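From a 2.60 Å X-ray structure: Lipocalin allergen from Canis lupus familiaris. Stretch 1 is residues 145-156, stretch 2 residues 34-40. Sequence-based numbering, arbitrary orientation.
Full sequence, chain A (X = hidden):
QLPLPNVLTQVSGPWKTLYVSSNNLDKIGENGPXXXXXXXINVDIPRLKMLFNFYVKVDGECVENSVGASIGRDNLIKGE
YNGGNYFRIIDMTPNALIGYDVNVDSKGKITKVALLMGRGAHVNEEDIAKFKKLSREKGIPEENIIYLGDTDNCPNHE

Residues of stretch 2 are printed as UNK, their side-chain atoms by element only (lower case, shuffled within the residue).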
# COMPACT_ATOMS: atom_id res chain seq x y z
N ILE A 145 8.23 -10.18 5.14
CA ILE A 145 7.42 -10.15 3.93
C ILE A 145 6.23 -11.10 4.04
O ILE A 145 6.39 -12.25 4.42
CB ILE A 145 8.23 -10.53 2.69
CG1 ILE A 145 9.30 -9.47 2.41
CG2 ILE A 145 7.31 -10.71 1.48
CD1 ILE A 145 10.15 -9.77 1.18
N ILE A 146 5.04 -10.61 3.71
CA ILE A 146 3.82 -11.42 3.79
C ILE A 146 3.03 -11.40 2.48
O ILE A 146 2.82 -10.34 1.88
CB ILE A 146 2.91 -10.93 4.91
CG1 ILE A 146 3.60 -11.06 6.25
CG2 ILE A 146 1.60 -11.69 4.92
CD1 ILE A 146 2.81 -10.45 7.37
N TYR A 147 2.60 -12.58 2.04
CA TYR A 147 1.78 -12.69 0.84
C TYR A 147 0.29 -12.62 1.24
O TYR A 147 -0.17 -13.37 2.11
CB TYR A 147 2.11 -13.98 0.07
CG TYR A 147 1.23 -14.22 -1.13
CD1 TYR A 147 1.31 -13.41 -2.25
CD2 TYR A 147 0.31 -15.26 -1.15
CE1 TYR A 147 0.49 -13.62 -3.35
CE2 TYR A 147 -0.51 -15.48 -2.24
CZ TYR A 147 -0.42 -14.66 -3.34
OH TYR A 147 -1.24 -14.89 -4.44
N LEU A 148 -0.43 -11.68 0.64
CA LEU A 148 -1.84 -11.48 1.01
C LEU A 148 -2.74 -11.83 -0.14
O LEU A 148 -3.97 -11.82 0.00
CB LEU A 148 -2.11 -10.04 1.43
CG LEU A 148 -1.45 -9.59 2.73
CD1 LEU A 148 -1.77 -8.10 3.02
CD2 LEU A 148 -1.89 -10.50 3.88
N GLY A 149 -2.12 -12.14 -1.28
CA GLY A 149 -2.84 -12.52 -2.49
C GLY A 149 -3.91 -13.59 -2.33
O GLY A 149 -4.89 -13.59 -3.08
N ASP A 150 -3.75 -14.50 -1.37
CA ASP A 150 -4.66 -15.64 -1.25
C ASP A 150 -5.54 -15.63 -0.00
O ASP A 150 -6.22 -16.62 0.28
CB ASP A 150 -3.86 -16.95 -1.29
CG ASP A 150 -2.88 -17.06 -0.14
OD1 ASP A 150 -2.93 -16.20 0.77
OD2 ASP A 150 -2.06 -18.01 -0.16
N THR A 151 -5.52 -14.53 0.74
CA THR A 151 -6.34 -14.41 1.95
C THR A 151 -7.34 -13.27 1.86
O THR A 151 -7.90 -12.83 2.88
CB THR A 151 -5.47 -14.23 3.21
OG1 THR A 151 -4.50 -13.20 2.99
CG2 THR A 151 -4.75 -15.53 3.51
N ASP A 152 -7.57 -12.79 0.64
CA ASP A 152 -8.49 -11.68 0.44
C ASP A 152 -9.91 -12.20 0.37
O ASP A 152 -10.46 -12.38 -0.71
CB ASP A 152 -8.15 -10.91 -0.83
CG ASP A 152 -8.81 -9.54 -0.86
OD1 ASP A 152 -9.65 -9.28 0.05
OD2 ASP A 152 -8.50 -8.75 -1.80
N ASN A 153 -10.50 -12.42 1.54
CA ASN A 153 -11.84 -12.96 1.62
C ASN A 153 -12.89 -11.88 1.85
O ASN A 153 -14.04 -12.18 2.17
CB ASN A 153 -11.92 -14.01 2.73
CG ASN A 153 -11.64 -13.43 4.11
OD1 ASN A 153 -12.53 -12.86 4.75
ND2 ASN A 153 -10.41 -13.57 4.58
N CYS A 154 -12.50 -10.62 1.69
CA CYS A 154 -13.42 -9.51 1.91
C CYS A 154 -14.25 -9.20 0.66
O CYS A 154 -13.87 -9.59 -0.45
CB CYS A 154 -12.66 -8.28 2.40
SG CYS A 154 -11.99 -8.46 4.07
N PRO A 155 -15.39 -8.51 0.84
CA PRO A 155 -16.34 -8.25 -0.25
C PRO A 155 -15.67 -7.67 -1.48
O PRO A 155 -14.84 -6.77 -1.35
CB PRO A 155 -17.29 -7.21 0.35
CG PRO A 155 -17.25 -7.49 1.82
CD PRO A 155 -15.82 -7.86 2.10
N ASN A 156 -16.00 -8.19 -2.65
CA ASN A 156 -15.50 -7.66 -3.91
C ASN A 156 -14.03 -7.95 -4.19
O ASN A 156 -13.35 -7.13 -4.80
CB ASN A 156 -15.77 -6.16 -3.99
CG ASN A 156 -17.23 -5.82 -3.77
OD1 ASN A 156 -18.11 -6.38 -4.42
ND2 ASN A 156 -17.50 -4.92 -2.83
N UNK A 34 -2.11 -2.30 8.83
CA UNK A 34 -1.50 -2.22 7.52
C UNK A 34 -1.55 -3.55 6.80
O UNK A 34 -0.95 -3.71 5.74
c UNK A 34 -0.24 2.62 8.36
c UNK A 34 -0.12 1.71 9.42
c UNK A 34 -0.07 0.35 9.16
c UNK A 34 -0.26 0.78 6.81
c UNK A 34 -0.31 2.15 7.06
c UNK A 34 -0.10 -1.61 7.59
c UNK A 34 -0.12 -0.13 7.86
N UNK A 35 -2.30 -4.48 7.38
CA UNK A 35 -2.71 -5.67 6.64
C UNK A 35 -3.85 -5.23 5.71
O UNK A 35 -5.03 -5.47 5.96
c UNK A 35 -3.46 -9.24 8.03
c UNK A 35 -3.19 -8.17 6.98
n UNK A 35 -1.44 -11.19 7.68
n UNK A 35 -3.65 -10.56 7.45
n UNK A 35 -2.95 -12.65 6.76
c UNK A 35 -2.68 -11.47 7.30
c UNK A 35 -3.15 -6.78 7.61
N UNK A 36 -3.47 -4.57 4.62
CA UNK A 36 -4.38 -3.83 3.77
C UNK A 36 -4.78 -4.59 2.52
O UNK A 36 -3.93 -5.05 1.74
c UNK A 36 -4.61 -1.36 5.33
c UNK A 36 -3.42 -1.61 4.47
c UNK A 36 -4.66 -1.79 2.32
c UNK A 36 -3.74 -2.51 3.29
N UNK A 37 -6.07 -4.71 2.29
CA UNK A 37 -6.53 -5.32 1.06
C UNK A 37 -7.07 -4.23 0.17
O UNK A 37 -8.15 -3.68 0.41
c UNK A 37 -6.61 -8.73 4.17
c UNK A 37 -7.00 -7.56 2.09
c UNK A 37 -6.30 -8.57 1.43
c UNK A 37 -7.58 -6.39 1.33
c UNK A 37 -5.76 -9.65 2.12
o UNK A 37 -5.40 -10.77 4.20
c UNK A 37 -5.92 -9.72 3.49
c UNK A 37 -7.14 -7.65 3.48
N UNK A 38 -6.29 -3.88 -0.84
CA UNK A 38 -6.70 -2.85 -1.76
C UNK A 38 -7.90 -3.23 -2.58
O UNK A 38 -8.10 -4.40 -2.93
c UNK A 38 -5.15 -1.11 -2.00
c UNK A 38 -3.66 -1.05 -1.69
c UNK A 38 -5.64 0.10 -2.82
c UNK A 38 -5.55 -2.43 -2.65
N UNK A 39 -8.72 -2.23 -2.86
CA UNK A 39 -9.80 -2.39 -3.82
C UNK A 39 -9.54 -1.47 -4.99
O UNK A 39 -9.63 -1.88 -6.15
c UNK A 39 -11.16 -2.11 -3.19
n UNK A 39 -10.09 -6.53 -1.89
n UNK A 39 -11.85 -7.50 -0.81
n UNK A 39 -12.20 -5.63 -2.09
c UNK A 39 -11.78 -4.55 -2.97
c UNK A 39 -11.61 -3.22 -2.23
c UNK A 39 -11.38 -6.55 -1.60
N UNK A 40 -9.19 -0.21 -4.70
CA UNK A 40 -8.89 0.70 -5.78
C UNK A 40 -8.28 2.02 -5.35
O UNK A 40 -8.27 2.38 -4.18

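Position 34 carries seven side-chain carbons, one followed by a ring of six. Its CA-to-CB bond points sideways, the ring leads away from stretch 1, and nothing there is touched. This is Phe34, a buried neighbour of the contact and not a party to it.

Position 35 has three carbons, a nitrogen, then a carbon bearing two more nitrogens: an unbranched chain ending in a guanidinium. Its chain is extended, and the end comes nearer stretch 1 although CA-to-CB points sideways. A methyl of Leu148 lies over one face of the guanidinium, and Ile146 is near. This is Arg35. Leu148 CD2 is 3.6 Å from Arg35 CZ, so the flat group is used here as a surface for a methyl; Ile146 CG2 approaches Arg35 NH1 at 4.1 Å.

Position 36 shows four carbons, forked at the first, with one arm two carbons long. Its CA-to-CB bond points away, and it meets stretch 1 through its backbone O, near a methyl of Leu148. The fork makes this Ile36; Ile36 O stands 4.0 Å from Leu148 CD1.

Position 37 has one carbon and a six-carbon ring bearing an oxygen, pointing toward stretch 1. The ring reaches the turn that runs from Leu148 to Thr151, touching Leu148 and the hydroxyl of Thr151. This is Tyr37. Leu148 CB packs 3.7 Å from Tyr37 CE1, while Leu148 O sits at the ring edge, 3.5 Å from the same Tyr37 CE1. The hydroxyl Tyr37 OH hydrogen-bonds Thr151 OG1 at 2.9 Å.

Position 38, with four carbons forked at the second, points away and touches nothing on stretch 1. This is Leu38, keeping the alternation expected of a strand.

Position 39 repeats the guanidinium pattern but points toward stretch 1, meeting the carboxylate of Asp152 and the backbone O of Pro155. It is Arg39. Arg39 NH1 binds Asp152 OD2 at 2.7 Å in a salt bridge, and Arg39 NH2 binds Asp152 OD1 at 3.0 Å. Pro155 O accepts from both Arg39 NE (3.0 Å) and Arg39 NH2 (3.1 Å).

Position 40 has no side-chain atoms and makes no contact with stretch 1: Gly40.

The rule is alternation, with positions 37 and 39 directed at stretch 1. Ile36 and Leu38 turn away, and Arg35 adds its extended end. Tyr37 combines apolar packing on Leu148 with a hydroxyl hydrogen bond to Thr151 at the end of the same turn. Arg39 gathers the following loop: Asp152 and Pro155 lie at the edge of its guanidinium, where the N-H groups point, and Asn156 O lies over one face, 3.3 Å from Arg39 NE without a hydrogen bond.

Stretch 2 (34-40) FRIYLRG
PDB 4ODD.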